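Long-range contacts in ricin B lectin (Clostridium thermocellum, PDB 3VSF), which acts as an exo-beta-1,3-galactanase, probably hydrolysing glycosidic bonds in beta-1,3-galactan, and carries a lectin-like module that binds galactose: residues 174-179 against 201-206; 164-169 against 219-224; 116-121 against 184-189; 133-138 against 147-152; 84-89 against 102-107. One frame throughout, in Å; residues are numbered along the deposited sequence.

Interaction 1: 174-179 against 201-206; sequences VMDHGL and SAANEN
His177 and Glu205 meet over a ring face, while the edge of the same imidazole is used by Asn204. CG of Glu205 sits 3.4 Å from the centroid of the His177 ring, almost on its normal, in a CH-pi contact; chi1 (-82°) puts it there, beside the glutamate's own backbone N. In the plane of that ring, His177 NE2 donates to Asn204 OD1 over 2.9 Å. The donor is tilted out of the amide carbonyl plane, and ring and amide are turned 60° apart. A second bond runs from the backbone of Asn204 to the loop: its N reaches Asp176 OD1 at 3.1 Å, using the lone pair on the side of the other carboxylate oxygen. OD1 also accepts from Met183 N, so two backbone N-H groups hold this buried carboxylate. Farther out, Asp176 N bonds to Leu179 O at 2.8 Å and closes the small turn carrying the histidine, while Asn204 ND2 makes a weak bond to Asp208. The contact joins the short hairpin of 175-176 and 179-180, in the connection between two blades of the propeller, to the chain leaving strand 197-203 on its way to strand 208-214.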
# COMPACT_ATOMS: atom_id res chain seq x y z
N VAL A 174 -3.30 29.53 -20.98
CA VAL A 174 -4.47 28.92 -20.36
C VAL A 174 -4.62 29.36 -18.91
O VAL A 174 -3.63 29.51 -18.19
CB VAL A 174 -4.42 27.38 -20.43
CG1 VAL A 174 -3.27 26.85 -19.58
CG2 VAL A 174 -5.74 26.78 -19.97
N MET A 175 -5.86 29.58 -18.49
CA MET A 175 -6.14 30.04 -17.13
C MET A 175 -6.86 28.96 -16.33
O MET A 175 -7.85 28.40 -16.79
CB MET A 175 -6.96 31.32 -17.15
CG MET A 175 -6.28 32.49 -17.85
SD MET A 175 -4.85 33.12 -16.94
CE MET A 175 -5.65 33.82 -15.50
N ASP A 176 -6.36 28.68 -15.13
CA ASP A 176 -6.95 27.67 -14.27
C ASP A 176 -7.29 28.24 -12.90
O ASP A 176 -6.44 28.30 -12.00
CB ASP A 176 -6.01 26.47 -14.13
CG ASP A 176 -6.70 25.26 -13.52
OD1 ASP A 176 -5.99 24.35 -13.04
OD2 ASP A 176 -7.95 25.22 -13.52
N HIS A 177 -8.54 28.67 -12.74
CA HIS A 177 -9.03 29.23 -11.48
C HIS A 177 -8.29 30.51 -11.06
O HIS A 177 -7.69 30.57 -9.99
CB HIS A 177 -8.97 28.19 -10.36
CG HIS A 177 -9.99 27.11 -10.49
ND1 HIS A 177 -11.24 27.20 -9.91
CD2 HIS A 177 -9.96 25.92 -11.14
CE1 HIS A 177 -11.93 26.11 -10.19
NE2 HIS A 177 -11.18 25.32 -10.94
N GLY A 178 -8.35 31.52 -11.92
CA GLY A 178 -7.81 32.83 -11.59
C GLY A 178 -6.38 33.09 -12.02
O GLY A 178 -6.00 34.23 -12.26
N LEU A 179 -5.59 32.03 -12.13
CA LEU A 179 -4.18 32.18 -12.47
C LEU A 179 -3.82 31.50 -13.79
O LEU A 179 -4.51 30.58 -14.23
CB LEU A 179 -3.29 31.64 -11.34
CG LEU A 179 -3.39 32.37 -10.00
CD1 LEU A 179 -2.49 31.71 -8.96
CD2 LEU A 179 -3.04 33.84 -10.16
N SER A 201 -0.09 15.23 -11.81
CA SER A 201 -0.51 16.06 -10.69
C SER A 201 -1.98 16.42 -10.79
O SER A 201 -2.58 16.36 -11.86
CB SER A 201 0.35 17.33 -10.60
OG SER A 201 0.17 18.14 -11.75
N ALA A 202 -2.57 16.80 -9.66
CA ALA A 202 -3.98 17.18 -9.61
C ALA A 202 -4.18 18.62 -10.05
O ALA A 202 -3.64 19.55 -9.45
CB ALA A 202 -4.53 16.97 -8.21
N ALA A 203 -4.98 18.80 -11.10
CA ALA A 203 -5.27 20.13 -11.63
C ALA A 203 -6.75 20.47 -11.49
O ALA A 203 -7.54 19.64 -11.04
CB ALA A 203 -4.83 20.23 -13.08
N ASN A 204 -7.11 21.69 -11.87
CA ASN A 204 -8.50 22.14 -11.83
C ASN A 204 -9.11 21.98 -10.44
O ASN A 204 -10.18 21.39 -10.29
CB ASN A 204 -9.33 21.38 -12.87
CG ASN A 204 -10.67 22.05 -13.14
OD1 ASN A 204 -11.19 22.79 -12.31
ND2 ASN A 204 -11.22 21.80 -14.32
N GLU A 205 -8.43 22.51 -9.43
CA GLU A 205 -8.89 22.41 -8.04
C GLU A 205 -8.94 20.96 -7.55
O GLU A 205 -9.92 20.54 -6.95
CB GLU A 205 -10.26 23.07 -7.88
CG GLU A 205 -10.20 24.58 -7.71
CD GLU A 205 -9.47 24.99 -6.45
OE1 GLU A 205 -8.41 25.65 -6.57
OE2 GLU A 205 -9.95 24.67 -5.34
N ASN A 206 -7.88 20.21 -7.82
CA ASN A 206 -7.78 18.82 -7.40
C ASN A 206 -8.93 17.95 -7.91
O ASN A 206 -9.13 16.83 -7.45
CB ASN A 206 -7.68 18.72 -5.88
CG ASN A 206 -6.49 19.47 -5.32
OD1 ASN A 206 -5.51 19.73 -6.03
ND2 ASN A 206 -6.56 19.83 -4.04

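Interaction 2: 164-169 against 219-224; sequences RSFRPM and KNIASL
This is an apolar contact between the outer strand of one blade, with the loop that follows it, and the outer strand of the next, in the five-bladed beta-propeller of a family 43 glycoside hydrolase: Phe166, Pro168 and Met169 face Ile221 and Leu224. Strand 161-166 closes one four-stranded blade and strand 221-228 the next, and the two touching parts run in directions 23° apart. With chi2 of the central Ile221 at -178°, CD1 lies anti to CA, at the full reach of the CG1 branch, and meets the edge of the Phe166 ring, 3.9 Å from CE1. The other branch, CG2, points to the thioether of Met169, whose SD lies 4.2 Å away. Beyond the sulfur, Met169 CE reaches CB of Leu224 at 4.4 Å. One face of the Phe166 ring is covered by the Arg164 guanidinium, CZ standing 3.5 Å above the ring plane, displaced toward the rim. Tyr212 and Trp134, from strands deeper in the two blades, also touch Ile221 and continue the apolar layer inward. After the isoleucine, Ala222 and Ser223 both face Glu213 in a classic beta bulge. The closest apolar approach is the proline's, whose CB stands 3.5 Å from Ile221 CD1.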
# COMPACT_ATOMS: atom_id res chain seq x y z
N ARG A 164 13.33 25.88 -10.75
CA ARG A 164 12.24 26.85 -10.77
C ARG A 164 10.92 26.22 -10.34
O ARG A 164 10.79 24.99 -10.30
CB ARG A 164 12.08 27.44 -12.17
CG ARG A 164 11.97 26.38 -13.25
CD ARG A 164 10.95 26.75 -14.31
NE ARG A 164 10.75 25.66 -15.26
CZ ARG A 164 9.81 25.65 -16.20
NH1 ARG A 164 8.97 26.66 -16.31
NH2 ARG A 164 9.71 24.61 -17.02
N SER A 165 9.94 27.06 -10.03
CA SER A 165 8.59 26.61 -9.74
C SER A 165 7.64 27.25 -10.74
O SER A 165 7.83 28.39 -11.15
CB SER A 165 8.19 26.98 -8.31
OG SER A 165 8.26 28.37 -8.10
N PHE A 166 6.60 26.51 -11.14
CA PHE A 166 5.72 26.98 -12.21
C PHE A 166 4.45 26.16 -12.30
O PHE A 166 4.40 25.00 -11.86
CB PHE A 166 6.45 26.90 -13.55
CG PHE A 166 6.76 25.50 -13.98
CD1 PHE A 166 5.97 24.86 -14.92
CD2 PHE A 166 7.84 24.81 -13.44
CE1 PHE A 166 6.25 23.56 -15.32
CE2 PHE A 166 8.12 23.51 -13.84
CZ PHE A 166 7.32 22.89 -14.78
N ARG A 167 3.41 26.76 -12.88
CA ARG A 167 2.19 26.04 -13.20
C ARG A 167 2.29 25.56 -14.65
O ARG A 167 2.41 26.38 -15.56
CB ARG A 167 0.97 26.94 -13.01
CG ARG A 167 0.78 27.40 -11.57
CD ARG A 167 -0.12 28.63 -11.50
NE ARG A 167 -1.51 28.33 -11.80
CZ ARG A 167 -2.46 28.15 -10.88
NH1 ARG A 167 -2.15 28.23 -9.59
NH2 ARG A 167 -3.70 27.89 -11.25
N PRO A 168 2.24 24.24 -14.86
CA PRO A 168 2.40 23.64 -16.18
C PRO A 168 1.61 24.39 -17.26
O PRO A 168 0.50 24.85 -17.00
CB PRO A 168 1.82 22.24 -15.99
CG PRO A 168 2.10 21.92 -14.57
CD PRO A 168 1.97 23.23 -13.82
N MET A 169 2.19 24.50 -18.45
CA MET A 169 1.53 25.16 -19.57
C MET A 169 1.22 26.62 -19.26
O MET A 169 0.13 27.10 -19.55
CB MET A 169 0.24 24.42 -19.94
CG MET A 169 0.30 22.91 -19.74
SD MET A 169 1.34 22.04 -20.92
CE MET A 169 0.38 22.22 -22.42
N LYS A 219 13.44 17.59 -17.17
CA LYS A 219 13.40 18.82 -16.38
C LYS A 219 12.29 19.78 -16.82
O LYS A 219 12.01 20.76 -16.14
CB LYS A 219 14.76 19.52 -16.42
CG LYS A 219 15.84 18.81 -15.61
CD LYS A 219 17.22 19.38 -15.89
CE LYS A 219 17.66 19.09 -17.31
NZ LYS A 219 19.05 19.56 -17.58
N ASN A 220 11.67 19.49 -17.96
CA ASN A 220 10.62 20.35 -18.49
C ASN A 220 9.41 19.56 -18.98
O ASN A 220 9.47 18.34 -19.14
CB ASN A 220 11.16 21.23 -19.61
CG ASN A 220 12.31 22.11 -19.16
OD1 ASN A 220 12.34 22.58 -18.03
ND2 ASN A 220 13.27 22.33 -20.05
N ILE A 221 8.30 20.26 -19.22
CA ILE A 221 7.08 19.63 -19.70
C ILE A 221 6.92 19.80 -21.21
O ILE A 221 6.87 20.92 -21.72
CB ILE A 221 5.84 20.19 -18.99
CG1 ILE A 221 5.86 19.81 -17.51
CG2 ILE A 221 4.57 19.67 -19.65
CD1 ILE A 221 4.65 20.27 -16.73
N ALA A 222 6.86 18.68 -21.93
CA ALA A 222 6.76 18.69 -23.38
C ALA A 222 5.32 18.86 -23.87
O ALA A 222 5.06 19.59 -24.82
CB ALA A 222 7.38 17.44 -23.97
N SER A 223 4.39 18.16 -23.22
CA SER A 223 2.99 18.22 -23.63
C SER A 223 2.05 17.69 -22.55
O SER A 223 2.49 17.12 -21.55
CB SER A 223 2.78 17.43 -24.92
OG SER A 223 3.05 16.06 -24.74
N LEU A 224 0.76 17.88 -22.76
CA LEU A 224 -0.26 17.34 -21.87
C LEU A 224 -0.74 16.00 -22.42
O LEU A 224 -1.59 15.96 -23.31
CB LEU A 224 -1.43 18.32 -21.74
CG LEU A 224 -2.52 18.03 -20.71
CD1 LEU A 224 -3.57 17.06 -21.25
CD2 LEU A 224 -1.92 17.51 -19.41

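Interaction 3: 116-121 against 184-189; sequences NIERPK and SRDCNV
Arg119 and Asp186 turn toward each other through similar first torsions, each with CG opposite its own carbonyl carbon (chi1 -59° and -71°). From there the arginine runs extended to NE, which comes 3.1 Å from Asp186 OD2. The result is a salt bridge with a weak, bent hydrogen bond: the guanidinium and carboxylate planes stand 47° apart, so the pair is not the flat, two-pronged kind. At the far end of the guanidinium, NH1 makes a weak bond to Pro289 O of strand 288-296. The Lys121 chain folds at chi2 and lays its methylenes along Asn188, with CG 3.4 Å from OD1, while CB packs on Val189 CG2 at 3.5 Å; the ammonium goes on to Gly60 O. Asn188 is held at both ends of its amide: OD1 accepts from Val189 N at 2.8 Å in the carbonyl plane and ND2 gives to Pro237 O. Cys187 turns its SG to the other side of its strand, 3.5 Å from Arg119 O, against Phe199 and Ser201. Strands 116-121 and 187-189 run nearly parallel, their axes approaching to 6.7 Å, as the first strands of adjacent propeller blades; strand 131-138 flanks one in its sheet and strand 197-203 the other.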
# COMPACT_ATOMS: atom_id res chain seq x y z
N ASN A 116 5.89 25.86 1.20
CA ASN A 116 5.48 24.48 1.46
C ASN A 116 5.90 23.56 0.33
O ASN A 116 5.57 23.80 -0.83
CB ASN A 116 3.96 24.40 1.64
CG ASN A 116 3.45 25.26 2.78
OD1 ASN A 116 2.55 26.08 2.59
ND2 ASN A 116 4.02 25.07 3.96
N ILE A 117 6.64 22.51 0.66
CA ILE A 117 7.00 21.49 -0.32
C ILE A 117 6.58 20.11 0.17
O ILE A 117 6.94 19.70 1.28
CB ILE A 117 8.50 21.50 -0.65
CG1 ILE A 117 8.81 22.62 -1.64
CG2 ILE A 117 8.92 20.16 -1.23
CD1 ILE A 117 10.15 22.48 -2.32
N GLU A 118 5.82 19.40 -0.65
CA GLU A 118 5.31 18.09 -0.27
C GLU A 118 5.26 17.13 -1.45
O GLU A 118 5.16 17.55 -2.60
CB GLU A 118 3.94 18.23 0.39
CG GLU A 118 2.90 18.94 -0.47
CD GLU A 118 1.68 19.36 0.34
OE1 GLU A 118 0.56 19.36 -0.23
OE2 GLU A 118 1.83 19.70 1.53
N ARG A 119 5.34 15.84 -1.15
CA ARG A 119 5.33 14.79 -2.16
C ARG A 119 6.45 14.96 -3.20
O ARG A 119 6.18 15.01 -4.40
CB ARG A 119 3.97 14.73 -2.86
CG ARG A 119 2.82 14.46 -1.91
CD ARG A 119 1.53 14.19 -2.65
NE ARG A 119 0.48 13.76 -1.73
CZ ARG A 119 0.36 12.52 -1.27
NH1 ARG A 119 1.23 11.59 -1.63
NH2 ARG A 119 -0.63 12.21 -0.43
N PRO A 120 7.70 15.03 -2.73
CA PRO A 120 8.85 15.11 -3.63
C PRO A 120 9.20 13.74 -4.20
O PRO A 120 9.32 12.78 -3.45
CB PRO A 120 9.97 15.60 -2.72
CG PRO A 120 9.62 15.06 -1.38
CD PRO A 120 8.11 15.09 -1.31
N LYS A 121 9.34 13.66 -5.52
CA LYS A 121 9.68 12.40 -6.17
C LYS A 121 10.95 12.55 -7.01
O LYS A 121 11.24 13.63 -7.53
CB LYS A 121 8.53 11.93 -7.06
CG LYS A 121 7.20 11.78 -6.33
CD LYS A 121 7.30 10.78 -5.19
CE LYS A 121 5.98 10.63 -4.46
NZ LYS A 121 5.54 11.91 -3.84
N SER A 184 -1.36 22.56 -9.97
CA SER A 184 -0.57 21.35 -9.76
C SER A 184 -0.26 21.15 -8.28
O SER A 184 0.67 21.76 -7.74
CB SER A 184 0.73 21.41 -10.56
OG SER A 184 1.56 20.30 -10.28
N ARG A 185 -1.03 20.29 -7.63
CA ARG A 185 -0.81 19.98 -6.22
C ARG A 185 -0.17 18.61 -6.03
O ARG A 185 0.99 18.41 -6.39
CB ARG A 185 -2.12 20.09 -5.43
CG ARG A 185 -2.68 21.50 -5.36
CD ARG A 185 -3.60 21.68 -4.16
NE ARG A 185 -3.92 23.09 -3.92
CZ ARG A 185 -5.05 23.67 -4.29
NH1 ARG A 185 -5.99 22.98 -4.92
NH2 ARG A 185 -5.25 24.96 -4.03
N ASP A 186 -0.92 17.67 -5.46
CA ASP A 186 -0.42 16.31 -5.27
C ASP A 186 0.11 15.76 -6.58
O ASP A 186 -0.59 15.77 -7.59
CB ASP A 186 -1.51 15.40 -4.70
CG ASP A 186 -1.84 15.72 -3.25
OD1 ASP A 186 -1.61 16.87 -2.83
OD2 ASP A 186 -2.33 14.81 -2.54
N CYS A 187 1.34 15.27 -6.57
CA CYS A 187 2.01 14.87 -7.80
C CYS A 187 2.79 13.56 -7.67
O CYS A 187 2.86 12.98 -6.59
CB CYS A 187 2.97 15.97 -8.26
SG CYS A 187 4.31 16.30 -7.10
N ASN A 188 3.37 13.12 -8.78
CA ASN A 188 4.20 11.92 -8.81
C ASN A 188 4.87 11.77 -10.17
O ASN A 188 4.40 12.32 -11.17
CB ASN A 188 3.36 10.68 -8.49
CG ASN A 188 4.16 9.61 -7.78
OD1 ASN A 188 5.37 9.49 -7.97
ND2 ASN A 188 3.49 8.82 -6.95
N VAL A 189 5.97 11.03 -10.21
CA VAL A 189 6.72 10.85 -11.45
C VAL A 189 6.72 9.40 -11.92
O VAL A 189 6.55 8.48 -11.13
CB VAL A 189 8.18 11.33 -11.31
CG1 VAL A 189 8.21 12.82 -10.98
CG2 VAL A 189 8.90 10.53 -10.24

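Interaction 4: 133-138 against 147-152; sequences MWMHWE and RAAVAY
Trp134 and Val150 lie side by side on one face of an antiparallel pair, pointing the same way, and CG2 of the valine sits over the six-membered ring of the indole, 3.4 Å from its centroid and 13° off the normal. The indole edge is turned to Ala148, while its NE1 bonds to Tyr218 O outside the pair. On the opposite face, Trp137 and Arg147 repeat the side-by-side arrangement in another chemistry. Their planes are only 16° apart, and Trp137 CZ3 stands over a face of the guanidinium, displaced toward its rim, while the arginine CD rests 3.3 Å from Trp137 CE3. The bend of Arg147 at chi3 (69°) lays the group along the indole; NH1 then bonds to Ser165 OG of the neighbouring strand. On this same face, Met135 CG meets Ala149 CB at 3.5 Å, the small alanine accepting the folded methionine.

The backbones fix this order. Met133 N bonds to Ala151 O at 2.7 Å, and Ala151 N answers to Met133 O. Trp137 N reaches Arg147 O at 3.0 Å; the link from Met135 N to Ala149 O is weak. Strands 131-138 and 147-153 form the middle hairpin of a propeller blade. Val150 opposite Trp134 and Ala149 opposite Met135 let one indole and one methionine lean over the partner strand, while the arginine, bonded beyond the pair, brings a probably charged group over an aromatic surface without burying it unpartnered.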
# COMPACT_ATOMS: atom_id res chain seq x y z
N MET A 133 14.40 15.80 -9.97
CA MET A 133 13.48 15.75 -8.84
C MET A 133 12.30 16.71 -9.01
O MET A 133 12.49 17.90 -9.28
CB MET A 133 14.22 16.07 -7.54
CG MET A 133 13.31 16.33 -6.35
SD MET A 133 14.22 16.64 -4.83
CE MET A 133 12.91 17.25 -3.77
N TRP A 134 11.09 16.18 -8.84
CA TRP A 134 9.88 16.99 -8.91
C TRP A 134 9.20 17.06 -7.55
O TRP A 134 9.50 16.27 -6.66
CB TRP A 134 8.92 16.43 -9.96
CG TRP A 134 9.42 16.59 -11.36
CD1 TRP A 134 10.38 15.85 -11.98
CD2 TRP A 134 8.98 17.56 -12.32
NE1 TRP A 134 10.56 16.30 -13.27
CE2 TRP A 134 9.72 17.35 -13.50
CE3 TRP A 134 8.04 18.60 -12.29
CZ2 TRP A 134 9.54 18.13 -14.64
CZ3 TRP A 134 7.86 19.37 -13.43
CH2 TRP A 134 8.61 19.13 -14.59
N MET A 135 8.28 18.01 -7.40
CA MET A 135 7.60 18.20 -6.12
C MET A 135 6.42 19.17 -6.24
O MET A 135 6.09 19.63 -7.33
CB MET A 135 8.59 18.71 -5.07
CG MET A 135 9.06 20.13 -5.30
SD MET A 135 10.81 20.37 -4.95
CE MET A 135 11.56 19.47 -6.30
N HIS A 136 5.80 19.46 -5.10
CA HIS A 136 4.68 20.39 -5.04
C HIS A 136 5.08 21.62 -4.23
O HIS A 136 5.55 21.49 -3.10
CB HIS A 136 3.46 19.71 -4.42
CG HIS A 136 2.28 20.62 -4.25
ND1 HIS A 136 1.29 20.39 -3.31
CD2 HIS A 136 1.93 21.75 -4.90
CE1 HIS A 136 0.38 21.34 -3.39
NE2 HIS A 136 0.74 22.18 -4.34
N TRP A 137 4.88 22.80 -4.80
CA TRP A 137 5.29 24.04 -4.14
C TRP A 137 4.11 24.92 -3.76
O TRP A 137 3.15 25.06 -4.52
CB TRP A 137 6.25 24.82 -5.05
CG TRP A 137 6.92 25.98 -4.36
CD1 TRP A 137 8.11 25.97 -3.71
CD2 TRP A 137 6.42 27.32 -4.27
NE1 TRP A 137 8.39 27.22 -3.21
CE2 TRP A 137 7.37 28.07 -3.55
CE3 TRP A 137 5.27 27.97 -4.74
CZ2 TRP A 137 7.20 29.42 -3.27
CZ3 TRP A 137 5.11 29.31 -4.46
CH2 TRP A 137 6.07 30.02 -3.74
N GLU A 138 4.19 25.52 -2.57
CA GLU A 138 3.16 26.44 -2.09
C GLU A 138 3.78 27.62 -1.36
O GLU A 138 4.96 27.59 -0.99
CB GLU A 138 2.16 25.72 -1.19
CG GLU A 138 1.26 24.74 -1.93
CD GLU A 138 0.34 25.41 -2.93
OE1 GLU A 138 -0.33 24.70 -3.71
OE2 GLU A 138 0.27 26.66 -2.93
N ARG A 147 1.59 25.03 -7.91
CA ARG A 147 2.62 24.89 -8.93
C ARG A 147 3.57 23.74 -8.63
O ARG A 147 3.72 23.32 -7.48
CB ARG A 147 3.41 26.20 -9.06
CG ARG A 147 4.12 26.62 -7.78
CD ARG A 147 4.99 27.85 -7.99
NE ARG A 147 4.20 29.06 -8.23
CZ ARG A 147 4.67 30.29 -8.05
NH1 ARG A 147 5.92 30.48 -7.64
NH2 ARG A 147 3.89 31.34 -8.29
N ALA A 148 4.22 23.24 -9.67
CA ALA A 148 5.23 22.19 -9.52
C ALA A 148 6.61 22.82 -9.43
O ALA A 148 6.82 23.95 -9.87
CB ALA A 148 5.16 21.22 -10.69
N ALA A 149 7.55 22.08 -8.85
CA ALA A 149 8.93 22.55 -8.74
C ALA A 149 9.89 21.47 -9.22
O ALA A 149 9.59 20.28 -9.16
CB ALA A 149 9.24 22.94 -7.31
N VAL A 150 11.05 21.90 -9.71
CA VAL A 150 12.02 20.97 -10.28
C VAL A 150 13.43 21.19 -9.74
O VAL A 150 13.80 22.31 -9.39
CB VAL A 150 12.05 21.07 -11.82
CG1 VAL A 150 12.88 19.94 -12.41
CG2 VAL A 150 10.64 21.04 -12.38
N ALA A 151 14.20 20.11 -9.67
CA ALA A 151 15.60 20.17 -9.27
C ALA A 151 16.34 19.00 -9.90
O ALA A 151 15.72 18.14 -10.53
CB ALA A 151 15.72 20.14 -7.76
N TYR A 152 17.65 18.95 -9.73
CA TYR A 152 18.43 17.84 -10.27
C TYR A 152 19.85 17.77 -9.71
O TYR A 152 20.34 18.73 -9.12
CB TYR A 152 18.47 17.90 -11.80
CG TYR A 152 19.30 19.03 -12.36
CD1 TYR A 152 20.56 18.80 -12.90
CD2 TYR A 152 18.83 20.34 -12.35
CE1 TYR A 152 21.32 19.83 -13.41
CE2 TYR A 152 19.59 21.38 -12.85
CZ TYR A 152 20.83 21.12 -13.38
OH TYR A 152 21.59 22.15 -13.89

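Interaction 5: 84-89 against 102-107; sequences LGVSCY and EVLSRN
The beta hairpin of strands 83-91 and 98-105, the outer half of a propeller blade, contains this contact between Leu84, Val86, Ser87 and Cys88 and the end of its partner strand. The second strand turns a corner at Val103 and Leu104, and the bonding alters with it. Val86 N gives a nearly straight bond to Leu104 O at 2.7 Å, whereas the bond from Val103 N back to Val86 O is weak and bent. Farther along, Arg106 N reaches Leu84 O at 3.2 Å. On one face, Val86 and Leu104 lie side by side, CB to CB 3.8 Å, and both touch Met133 of the next blade. At the corner, Val103 CG1 packs on Cys88 CB at 3.6 Å, and its other branch, CG2, turns to Val86 CG1. The face carrying Ser87 is polar. There chi1 of Glu102 (-91°) puts CG 3.6 Å from Gly85 CA, and the bend at chi2 turns the carboxylate toward Ser87, whose hydroxyl is less surely placed. Tyr99 and Tyr76 supply hydroxyl partners to OE1 and OE2 respectively. One hairpin thus presents an apolar face to the neighbouring blade and on the other gathers tyrosine hydroxyls, and probably that of Ser87, round the Glu102 carboxylate.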
# COMPACT_ATOMS: atom_id res chain seq x y z
N LEU A 84 11.42 22.45 5.50
CA LEU A 84 12.75 22.50 6.11
C LEU A 84 13.78 21.86 5.19
O LEU A 84 14.79 22.49 4.85
CB LEU A 84 12.74 21.79 7.47
CG LEU A 84 13.90 22.06 8.44
CD1 LEU A 84 13.60 21.45 9.80
CD2 LEU A 84 15.23 21.54 7.90
N GLY A 85 13.54 20.62 4.78
CA GLY A 85 14.46 19.91 3.92
C GLY A 85 13.87 18.66 3.30
O GLY A 85 12.90 18.10 3.82
N VAL A 86 14.45 18.22 2.19
CA VAL A 86 14.04 16.98 1.55
C VAL A 86 15.08 15.89 1.82
O VAL A 86 16.08 15.79 1.13
CB VAL A 86 13.86 17.15 0.03
CG1 VAL A 86 13.53 15.82 -0.62
CG2 VAL A 86 12.78 18.18 -0.26
N SER A 87 14.82 15.09 2.85
CA SER A 87 15.77 14.08 3.30
C SER A 87 15.98 12.97 2.27
O SER A 87 15.17 12.78 1.37
CB SER A 87 15.32 13.48 4.63
OG SER A 87 15.10 14.50 5.59
N CYS A 88 17.08 12.24 2.43
CA CYS A 88 17.39 11.12 1.55
C CYS A 88 18.02 9.98 2.33
O CYS A 88 19.05 10.15 2.98
CB CYS A 88 18.33 11.57 0.43
SG CYS A 88 18.93 10.22 -0.62
N TYR A 89 17.39 8.81 2.26
CA TYR A 89 17.90 7.63 2.95
C TYR A 89 18.29 6.54 1.96
O TYR A 89 17.61 6.34 0.95
CB TYR A 89 16.87 7.12 3.96
CG TYR A 89 16.55 8.10 5.06
CD1 TYR A 89 15.61 9.10 4.87
CD2 TYR A 89 17.19 8.02 6.29
CE1 TYR A 89 15.32 10.00 5.88
CE2 TYR A 89 16.90 8.92 7.31
CZ TYR A 89 15.97 9.91 7.09
OH TYR A 89 15.68 10.80 8.10
N GLU A 102 20.21 16.23 3.49
CA GLU A 102 19.15 16.86 2.71
C GLU A 102 19.61 17.18 1.30
O GLU A 102 20.35 18.13 1.07
CB GLU A 102 18.65 18.14 3.40
CG GLU A 102 17.48 17.93 4.35
CD GLU A 102 17.83 17.07 5.54
OE1 GLU A 102 19.04 16.88 5.81
OE2 GLU A 102 16.90 16.58 6.22
N VAL A 103 19.16 16.37 0.34
CA VAL A 103 19.47 16.61 -1.07
C VAL A 103 18.90 17.95 -1.51
O VAL A 103 19.36 18.54 -2.48
CB VAL A 103 18.91 15.49 -1.97
CG1 VAL A 103 19.58 14.17 -1.65
CG2 VAL A 103 17.40 15.38 -1.81
N LEU A 104 17.89 18.42 -0.78
CA LEU A 104 17.30 19.73 -1.04
C LEU A 104 16.97 20.40 0.28
O LEU A 104 16.42 19.78 1.19
CB LEU A 104 16.03 19.58 -1.89
CG LEU A 104 15.52 20.86 -2.56
CD1 LEU A 104 16.49 21.33 -3.63
CD2 LEU A 104 14.14 20.63 -3.15
N SER A 105 17.33 21.68 0.40
CA SER A 105 17.10 22.42 1.63
C SER A 105 16.34 23.71 1.38
O SER A 105 16.18 24.14 0.23
CB SER A 105 18.44 22.73 2.32
OG SER A 105 18.25 23.50 3.49
N ARG A 106 15.86 24.34 2.45
CA ARG A 106 15.21 25.63 2.35
C ARG A 106 16.23 26.70 1.99
O ARG A 106 15.89 27.85 1.73
CB ARG A 106 14.51 25.99 3.66
CG ARG A 106 15.45 26.12 4.85
CD ARG A 106 14.69 26.39 6.14
NE ARG A 106 13.81 27.55 6.02
CZ ARG A 106 14.20 28.81 6.23
NH1 ARG A 106 15.45 29.07 6.55
NH2 ARG A 106 13.32 29.80 6.10
N ASN A 107 17.50 26.30 1.98
CA ASN A 107 18.60 27.19 1.62
C ASN A 107 18.98 27.05 0.15
O ASN A 107 19.69 27.89 -0.40
CB ASN A 107 19.82 26.92 2.50
CG ASN A 107 19.52 27.07 3.98
OD1 ASN A 107 18.69 27.89 4.38
ND2 ASN A 107 20.18 26.27 4.80

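Taken together, the five contacts show how position within a propeller blade sets the chemistry. Interactions 4 and 5 lie within single blades and are buried, relying on backbone pairing between adjacent strands. Interactions 2 and 3 join the same two blades, at the outer and inner strands respectively: the former is apolar and partly exposed, the latter buried and polar. Interaction 1, partly exposed, relies on side-chain bonds to loop residues, one of them through a backbone N-H, and is nested along the chain inside interaction 2. The hairpin of interaction 4 adjoins strands from both interblade contacts, since 131-138 pairs with 116-124 and 147-153 with 161-166. Interaction 5 packs on it from the neighbouring blade.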